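Local atomic coordinates of uncharacterized protein (Bacteroides ovatus, PDB entry 3P02), a protein that is of unknown function but combines a domain of the DUF4973 family with a BT_3044-like C-terminal domain rich in antiparallel beta strands. Residues T52-L61 with Y90-A100. Sequence-based numbering, arbitrary orientation. Where two conformers were deposited one is given.
Sequences TDDRLVSFSL and YSFPKELTIPA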
loop_
_atom_site.group_PDB
_atom_site.type_symbol
_atom_site.label_atom_id
_atom_site.label_comp_id
_atom_site.label_asym_id
_atom_site.label_seq_id
_atom_site.Cartn_x
_atom_site.Cartn_y
_atom_site.Cartn_z
ATOM N N THR A 52 28.032 -22.932 -18.689
ATOM C CA THR A 52 29.074 -22.946 -19.721
ATOM C C THR A 52 28.890 -21.794 -20.746
ATOM O O THR A 52 29.886 -21.290 -21.279
ATOM C CB THR A 52 29.156 -24.326 -20.423
ATOM O OG1 THR A 52 30.090 -24.259 -21.510
ATOM C CG2 THR A 52 27.795 -24.837 -20.928
ATOM N N ASP A 53 27.631 -21.387 -21.013
ATOM C CA ASP A 53 27.317 -20.337 -21.987
ATOM C C ASP A 53 26.613 -19.147 -21.360
ATOM O O ASP A 53 25.892 -19.323 -20.370
ATOM C CB ASP A 53 26.419 -20.903 -23.095
ATOM C CG ASP A 53 26.913 -22.214 -23.676
ATOM O OD1 ASP A 53 28.029 -22.230 -24.242
ATOM O OD2 ASP A 53 26.199 -23.234 -23.531
ATOM N N ASP A 54 26.772 -17.941 -21.975
ATOM C CA ASP A 54 26.057 -16.732 -21.526
ATOM C C ASP A 54 24.573 -16.895 -21.804
ATOM O O ASP A 54 24.191 -17.490 -22.821
ATOM C CB ASP A 54 26.588 -15.469 -22.211
ATOM C CG ASP A 54 27.934 -14.957 -21.733
ATOM O OD1 ASP A 54 28.595 -15.657 -20.915
ATOM O OD2 ASP A 54 28.345 -13.886 -22.193
ATOM N N ARG A 55 23.734 -16.431 -20.875
ATOM C CA ARG A 55 22.279 -16.564 -21.010
ATOM C C ARG A 55 21.676 -15.244 -21.403
ATOM O O ARG A 55 21.924 -14.260 -20.715
ATOM C CB ARG A 55 21.633 -17.036 -19.675
ATOM C CG ARG A 55 22.296 -18.250 -18.986
ATOM C CD ARG A 55 22.111 -19.569 -19.723
ATOM N NE ARG A 55 20.796 -20.151 -19.427
ATOM C CZ ARG A 55 20.556 -21.023 -18.451
ATOM N NH1 ARG A 55 21.543 -21.451 -17.675
ATOM N NH2 ARG A 55 19.329 -21.487 -18.256
ATOM N N LEU A 56 20.875 -15.203 -22.483
ATOM C CA LEU A 56 20.154 -13.979 -22.820
ATOM C C LEU A 56 18.715 -14.163 -22.312
ATOM O O LEU A 56 17.937 -14.986 -22.803
ATOM C CB LEU A 56 20.238 -13.601 -24.305
ATOM C CG LEU A 56 19.638 -12.227 -24.700
ATOM C CD1 LEU A 56 20.336 -11.056 -23.984
ATOM C CD2 LEU A 56 19.724 -12.014 -26.209
ATOM N N VAL A 57 18.404 -13.425 -21.255
ATOM C CA VAL A 57 17.146 -13.547 -20.541
ATOM C C VAL A 57 16.191 -12.443 -20.941
ATOM O O VAL A 57 16.634 -11.307 -21.127
ATOM C CB VAL A 57 17.475 -13.483 -19.023
ATOM C CG1 VAL A 57 16.271 -13.853 -18.202
ATOM C CG2 VAL A 57 18.638 -14.422 -18.685
ATOM N N SER A 58 14.898 -12.792 -21.104
ATOM C CA SER A 58 13.874 -11.804 -21.434
ATOM C C SER A 58 12.881 -11.679 -20.291
ATOM O O SER A 58 12.599 -12.663 -19.595
ATOM C CB SER A 58 13.153 -12.140 -22.737
ATOM O OG SER A 58 12.134 -13.107 -22.582
ATOM N N PHE A 59 12.382 -10.465 -20.094
ATOM C CA PHE A 59 11.405 -10.152 -19.048
ATOM C C PHE A 59 10.237 -9.491 -19.699
ATOM O O PHE A 59 10.413 -8.584 -20.520
ATOM C CB PHE A 59 12.015 -9.220 -17.998
ATOM C CG PHE A 59 13.288 -9.751 -17.397
ATOM C CD1 PHE A 59 13.251 -10.688 -16.372
ATOM C CD2 PHE A 59 14.522 -9.284 -17.823
ATOM C CE1 PHE A 59 14.432 -11.149 -15.787
ATOM C CE2 PHE A 59 15.703 -9.776 -17.266
ATOM C CZ PHE A 59 15.651 -10.709 -16.253
ATOM N N SER A 60 9.044 -9.910 -19.337
ATOM C CA SER A 60 7.888 -9.301 -19.948
ATOM C C SER A 60 6.757 -9.222 -18.989
ATOM O O SER A 60 6.649 -10.027 -18.057
ATOM C CB SER A 60 7.454 -10.104 -21.172
ATOM O OG SER A 60 6.929 -11.365 -20.792
ATOM N N LEU A 61 5.867 -8.271 -19.265
ATOM C CA LEU A 61 4.610 -8.161 -18.568
ATOM C C LEU A 61 3.822 -9.420 -18.927
ATOM O O LEU A 61 3.718 -9.755 -20.119
ATOM C CB LEU A 61 3.917 -6.887 -19.052
ATOM C CG LEU A 61 2.485 -6.693 -18.595
ATOM C CD1 LEU A 61 2.455 -6.221 -17.160
ATOM C CD2 LEU A 61 1.784 -5.696 -19.499
ATOM N N TYR A 90 6.002 2.581 -14.463
ATOM C CA TYR A 90 7.210 1.808 -14.237
ATOM C C TYR A 90 8.038 1.688 -15.494
ATOM O O TYR A 90 7.559 1.940 -16.609
ATOM C CB TYR A 90 6.856 0.366 -13.714
ATOM C CG TYR A 90 6.081 -0.464 -14.719
ATOM C CD1 TYR A 90 6.737 -1.147 -15.751
ATOM C CD2 TYR A 90 4.689 -0.478 -14.711
ATOM C CE1 TYR A 90 6.019 -1.845 -16.728
ATOM C CE2 TYR A 90 3.965 -1.182 -15.675
ATOM C CZ TYR A 90 4.635 -1.856 -16.686
ATOM O OH TYR A 90 3.915 -2.513 -17.648
ATOM N N SER A 91 9.283 1.231 -15.305
ATOM C CA SER A 91 10.158 0.870 -16.414
ATOM C C SER A 91 11.121 -0.215 -15.977
ATOM O O SER A 91 11.593 -0.236 -14.841
ATOM C CB SER A 91 10.900 2.069 -16.992
ATOM O OG SER A 91 11.957 2.505 -16.158
ATOM N N PHE A 92 11.390 -1.139 -16.886
ATOM C CA PHE A 92 12.344 -2.205 -16.599
ATOM C C PHE A 92 12.959 -2.671 -17.911
ATOM O O PHE A 92 12.280 -2.641 -18.937
ATOM C CB PHE A 92 11.726 -3.368 -15.794
ATOM C CG PHE A 92 10.645 -4.150 -16.493
ATOM C CD1 PHE A 92 10.966 -5.172 -17.384
ATOM C CD2 PHE A 92 9.307 -3.898 -16.237
ATOM C CE1 PHE A 92 9.963 -5.916 -18.010
ATOM C CE2 PHE A 92 8.306 -4.632 -16.881
ATOM C CZ PHE A 92 8.635 -5.634 -17.763
ATOM N N PRO A 93 14.226 -3.106 -17.922
ATOM C CA PRO A 93 14.809 -3.572 -19.195
ATOM C C PRO A 93 14.154 -4.887 -19.634
ATOM O O PRO A 93 13.872 -5.761 -18.796
ATOM C CB PRO A 93 16.294 -3.741 -18.873
ATOM C CG PRO A 93 16.334 -3.974 -17.403
ATOM C CD PRO A 93 15.208 -3.160 -16.815
ATOM N N LYS A 94 13.899 -5.033 -20.941
ATOM C CA LYS A 94 13.238 -6.227 -21.474
ATOM C C LYS A 94 14.203 -7.396 -21.602
ATOM O O LYS A 94 13.765 -8.531 -21.728
ATOM C CB LYS A 94 12.565 -5.952 -22.828
ATOM C CG LYS A 94 11.517 -4.834 -22.780
ATOM C CD LYS A 94 10.408 -4.998 -21.697
ATOM C CE LYS A 94 10.236 -3.695 -20.945
ATOM N NZ LYS A 94 8.922 -3.565 -20.267
ATOM N N GLU A 95 15.506 -7.120 -21.565
ATOM C CA GLU A 95 16.540 -8.141 -21.693
ATOM C C GLU A 95 17.730 -7.870 -20.820
ATOM O O GLU A 95 18.053 -6.722 -20.522
ATOM C CB GLU A 95 17.035 -8.257 -23.146
ATOM C CG GLU A 95 16.040 -8.923 -24.078
ATOM C CD GLU A 95 16.492 -8.978 -25.523
ATOM O OE1 GLU A 95 17.560 -8.404 -25.838
ATOM O OE2 GLU A 95 15.783 -9.606 -26.339
ATOM N N LEU A 96 18.416 -8.970 -20.469
ATOM C CA LEU A 96 19.619 -8.997 -19.641
ATOM C C LEU A 96 20.477 -10.177 -20.032
ATOM O O LEU A 96 19.938 -11.255 -20.316
ATOM C CB LEU A 96 19.228 -9.146 -18.152
ATOM C CG LEU A 96 19.200 -7.908 -17.244
ATOM C CD1 LEU A 96 17.929 -7.135 -17.397
ATOM C CD2 LEU A 96 19.218 -8.333 -15.796
ATOM N N THR A 97 21.797 -9.998 -20.005
ATOM C CA THR A 97 22.725 -11.086 -20.239
ATOM C C THR A 97 23.246 -11.529 -18.877
ATOM O O THR A 97 23.663 -10.684 -18.065
ATOM C CB THR A 97 23.859 -10.674 -21.184
ATOM O OG1 THR A 97 23.295 -10.500 -22.483
ATOM C CG2 THR A 97 24.964 -11.739 -21.243
ATOM N N ILE A 98 23.138 -12.837 -18.587
ATOM C CA ILE A 98 23.712 -13.406 -17.378
ATOM C C ILE A 98 24.967 -14.152 -17.833
ATOM O O ILE A 98 24.851 -15.157 -18.537
ATOM C CB ILE A 98 22.753 -14.308 -16.557
ATOM C CG1 ILE A 98 21.420 -13.602 -16.233
ATOM C CG2 ILE A 98 23.465 -14.805 -15.282
ATOM C CD1 ILE A 98 20.367 -14.557 -15.571
ATOM N N PRO A 99 26.173 -13.653 -17.498
ATOM C CA PRO A 99 27.403 -14.336 -17.950
ATOM C C PRO A 99 27.533 -15.770 -17.445
ATOM O O PRO A 99 27.055 -16.097 -16.359
ATOM C CB PRO A 99 28.523 -13.472 -17.356
ATOM C CG PRO A 99 27.902 -12.142 -17.102
ATOM C CD PRO A 99 26.486 -12.454 -16.692
ATOM N N ALA A 100 28.240 -16.625 -18.226
ATOM C CA ALA A 100 28.525 -17.993 -17.801
ATOM C C ALA A 100 29.295 -17.927 -16.476
ATOM O O ALA A 100 30.104 -17.015 -16.286
ATOM C CB ALA A 100 29.367 -18.690 -18.870
HETATM O O HOH W 1 25.130 -17.988 -17.996
#
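Leu96 CB lies at the edge of the Phe59 ring, in its plane, 3.7 Å from CE2, and its methyl CD1 meets CE2 obliquely, the two side chains crossing at about a right angle. In Phe59, CG is anti to the carbonyl carbon (chi1 -55°), which sets CE2 beside Leu96. At its other end CB meets the Phe92 ring at CE1, 3.9 Å away, so this one aromatic bridges the strand 95-98 and the loop before it. A large flat residue suits the place, since Val43, Leu107, Val128 and Phe15 touch it as well.

On the same face of the sheet, Ile98 extends CG1 and CD1 to Val57 CG2, CD1 lying 3.6 Å from it, and continues the apolar layer against Val43, Val45 and Ala105. Branched side chains fit such a buried strand face. Arg55, the pair of Ile98, bends its chain so that its guanidinium leaves this contact for a salt bridge to Glu130.

The main chains are joined by antiparallel hydrogen bonds, both ways between Arg55 and Ile98 and between Val57 and Leu96. Phe59 N then reaches Lys94 O at 2.9 Å, where the regular pairing ends. Leu56, Thr97, Ser58 and Glu95 lie on the more exposed face, and there Leu56 CD1 touches Thr97 OG1 at 3.4 Å.

Beyond Pro99, Ala100 N donates to Asp54 OD1 (2.9 Å, 161° at the hydrogen), approaching from above the carboxylate plane. Asp54 thus extends the pairing by a side-chain bond, while Ala100 CB, a small methyl, fits within 3.6 Å of Thr52 O in the preceding loop. Strand 55-61 runs antiparallel to both 95-98 and 122-130 in a mixed sheet whose apolar face packs on strands 36-45 and 104-112, consistent with the beta sandwich of E-set domains.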